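PDB 3PNZ: phosphotriesterase family protein from Listeria monocytogenes serotype 4b str. H7858, which probably hydrolyses phosphorylated sugar lactones, as a zinc-dependent lactonase with the amidohydrolase fold. Local coordinates for residues Phe134-Val139 with His177-Ala182. Residues are numbered along the deposited sequence; the frame is centred on the assembly and turned at random.
Sequences FVVNEV and HHETKA
The last turns of helix 128-140 pack beside the C-terminal end of helix 164-180, with the backbones nearest at Val136 and Thr180, whose CA atoms lie 6.6 Å apart. No hydrogen bond crosses the interface; Val136 and Val139, about one turn apart on the first helix, meet Glu179, Thr180 and Ala182. Val136 CG1, anti to its backbone N, meets the methyl CG2 of Thr180 at 3.8 Å as the two side chains run antiparallel alongside one another. Val139 adopts the same rotamer and comes tip to tip with Thr180, CG1 lying 4.0 Å from Thr180 CB; the same methyl also reaches Ala182 CB at 4.4 Å. At the outer margin the extended side chain of Glu179 lies across Val136, roughly perpendicular to it, and its OE1 lies only 3.2 Å from Val136 CG2, a tight approach of a carboxylate oxygen to a methyl group.

Thr180 turns its methyl to the valines and its hydroxyl back to its own helix end. Its chi1 of 64° seats OG1 between backbone N and C, where it bonds to Ala176 O and accepts from Ala182 N, an ST turn. The helix breaks at Lys181, which has positive phi. Behind the turn, His177 ND1 donates to Ala182 O at 2.8 Å in a nearly straight bond (169°), the oxygen lying almost in the ring plane, so the imidazole ties the last helical turn to the chain leaving it.

The contact thus joins two outer helices of the TIM barrel, which flank strand 150-152 in sequence, just where the chain turns inward to strand 184-186; Val139 also touches Val153, the residue before the carboxylated, zinc-binding Lys154.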
loop_
_atom_site.group_PDB
_atom_site.type_symbol
_atom_site.label_atom_id
_atom_site.label_comp_id
_atom_site.label_asym_id
_atom_site.label_seq_id
_atom_site.Cartn_x
_atom_site.Cartn_y
_atom_site.Cartn_z
ATOM N N PHE A 134 1.115 -18.801 -5.370
ATOM C CA PHE A 134 0.501 -17.726 -6.138
ATOM C C PHE A 134 1.181 -16.378 -5.874
ATOM O O PHE A 134 1.520 -15.642 -6.807
ATOM C CB PHE A 134 -1.000 -17.628 -5.827
ATOM C CG PHE A 134 -1.603 -16.315 -6.223
ATOM C CD1 PHE A 134 -1.951 -16.068 -7.538
ATOM C CD2 PHE A 134 -1.794 -15.315 -5.280
ATOM C CE1 PHE A 134 -2.483 -14.849 -7.911
ATOM C CE2 PHE A 134 -2.330 -14.094 -5.644
ATOM C CZ PHE A 134 -2.674 -13.860 -6.960
ATOM N N VAL A 135 1.387 -16.062 -4.599
ATOM C CA VAL A 135 2.012 -14.802 -4.216
ATOM C C VAL A 135 3.473 -14.767 -4.671
ATOM O O VAL A 135 3.944 -13.764 -5.195
ATOM C CB VAL A 135 1.922 -14.562 -2.690
ATOM C CG1 VAL A 135 2.629 -13.267 -2.300
ATOM C CG2 VAL A 135 0.457 -14.533 -2.237
ATOM N N VAL A 136 4.186 -15.869 -4.464
ATOM C CA VAL A 136 5.578 -15.950 -4.898
ATOM C C VAL A 136 5.698 -15.712 -6.406
ATOM O O VAL A 136 6.584 -14.991 -6.867
ATOM C CB VAL A 136 6.204 -17.307 -4.536
ATOM C CG1 VAL A 136 7.589 -17.440 -5.173
ATOM C CG2 VAL A 136 6.299 -17.459 -3.027
ATOM N N ASN A 137 4.787 -16.305 -7.168
ATOM C CA ASN A 137 4.815 -16.170 -8.622
ATOM C C ASN A 137 4.566 -14.733 -9.073
ATOM O O ASN A 137 5.129 -14.285 -10.071
ATOM C CB ASN A 137 3.825 -17.139 -9.277
ATOM C CG ASN A 137 4.285 -18.596 -9.183
ATOM O OD1 ASN A 137 5.468 -18.876 -8.977
ATOM N ND2 ASN A 137 3.346 -19.525 -9.332
ATOM N N GLU A 138 3.734 -13.999 -8.332
ATOM C CA GLU A 138 3.498 -12.589 -8.652
ATOM C C GLU A 138 4.762 -11.745 -8.469
ATOM O O GLU A 138 4.997 -10.785 -9.211
ATOM C CB GLU A 138 2.329 -12.023 -7.823
ATOM C CG GLU A 138 0.987 -12.622 -8.200
ATOM C CD GLU A 138 -0.204 -11.791 -7.731
ATOM O OE1 GLU A 138 -0.208 -11.331 -6.566
ATOM O OE2 GLU A 138 -1.146 -11.611 -8.532
ATOM N N VAL A 139 5.579 -12.116 -7.488
ATOM C CA VAL A 139 6.806 -11.391 -7.185
ATOM C C VAL A 139 7.947 -11.794 -8.120
ATOM O O VAL A 139 8.724 -10.952 -8.562
ATOM C CB VAL A 139 7.255 -11.650 -5.739
ATOM C CG1 VAL A 139 8.646 -11.087 -5.490
ATOM C CG2 VAL A 139 6.248 -11.033 -4.763
ATOM N N HIS A 177 7.008 -14.294 1.823
ATOM C CA HIS A 177 8.158 -13.474 2.181
ATOM C C HIS A 177 9.399 -14.338 2.405
ATOM O O HIS A 177 10.497 -13.991 1.964
ATOM C CB HIS A 177 7.942 -12.643 3.439
ATOM C CG HIS A 177 9.233 -12.158 4.017
ATOM N ND1 HIS A 177 9.883 -11.040 3.541
ATOM C CD2 HIS A 177 10.041 -12.690 4.965
ATOM C CE1 HIS A 177 11.022 -10.887 4.194
ATOM N NE2 HIS A 177 11.143 -11.877 5.061
ATOM N N HIS A 178 9.245 -15.441 3.125
ATOM C CA HIS A 178 10.413 -16.278 3.402
ATOM C C HIS A 178 11.078 -16.749 2.108
ATOM O O HIS A 178 12.306 -16.849 2.035
ATOM C CB HIS A 178 10.059 -17.455 4.302
ATOM C CG HIS A 178 9.875 -17.071 5.736
ATOM N ND1 HIS A 178 10.863 -16.444 6.464
ATOM C CD2 HIS A 178 8.827 -17.228 6.579
ATOM C CE1 HIS A 178 10.432 -16.229 7.693
ATOM N NE2 HIS A 178 9.202 -16.699 7.790
ATOM N N GLU A 179 10.267 -17.016 1.089
ATOM C CA GLU A 179 10.784 -17.489 -0.203
ATOM C C GLU A 179 11.415 -16.392 -1.073
ATOM O O GLU A 179 12.421 -16.642 -1.745
ATOM C CB GLU A 179 9.695 -18.232 -0.988
ATOM C CG GLU A 179 9.209 -19.520 -0.312
ATOM C CD GLU A 179 8.351 -20.399 -1.218
ATOM O OE1 GLU A 179 8.107 -20.015 -2.383
ATOM O OE2 GLU A 179 7.919 -21.482 -0.765
ATOM N N THR A 180 10.840 -15.188 -1.053
ATOM C CA THR A 180 11.232 -14.115 -1.979
ATOM C C THR A 180 12.033 -12.986 -1.341
ATOM O O THR A 180 12.761 -12.269 -2.036
ATOM C CB THR A 180 9.996 -13.458 -2.620
ATOM O OG1 THR A 180 9.212 -12.818 -1.595
ATOM C CG2 THR A 180 9.157 -14.494 -3.358
ATOM N N LYS A 181 11.864 -12.829 -0.027
ATOM C CA LYS A 181 12.422 -11.734 0.772
ATOM C C LYS A 181 11.781 -10.363 0.495
ATOM O O LYS A 181 12.325 -9.331 0.888
ATOM C CB LYS A 181 13.951 -11.657 0.662
ATOM C CG LYS A 181 14.643 -12.972 0.972
ATOM C CD LYS A 181 14.370 -13.425 2.396
ATOM C CE LYS A 181 15.061 -14.750 2.698
ATOM N NZ LYS A 181 14.883 -15.105 4.128
ATOM N N ALA A 182 10.623 -10.361 -0.165
ATOM C CA ALA A 182 9.911 -9.117 -0.465
ATOM C C ALA A 182 9.381 -8.450 0.801
ATOM O O ALA A 182 9.004 -9.137 1.751
ATOM C CB ALA A 182 8.743 -9.382 -1.433
#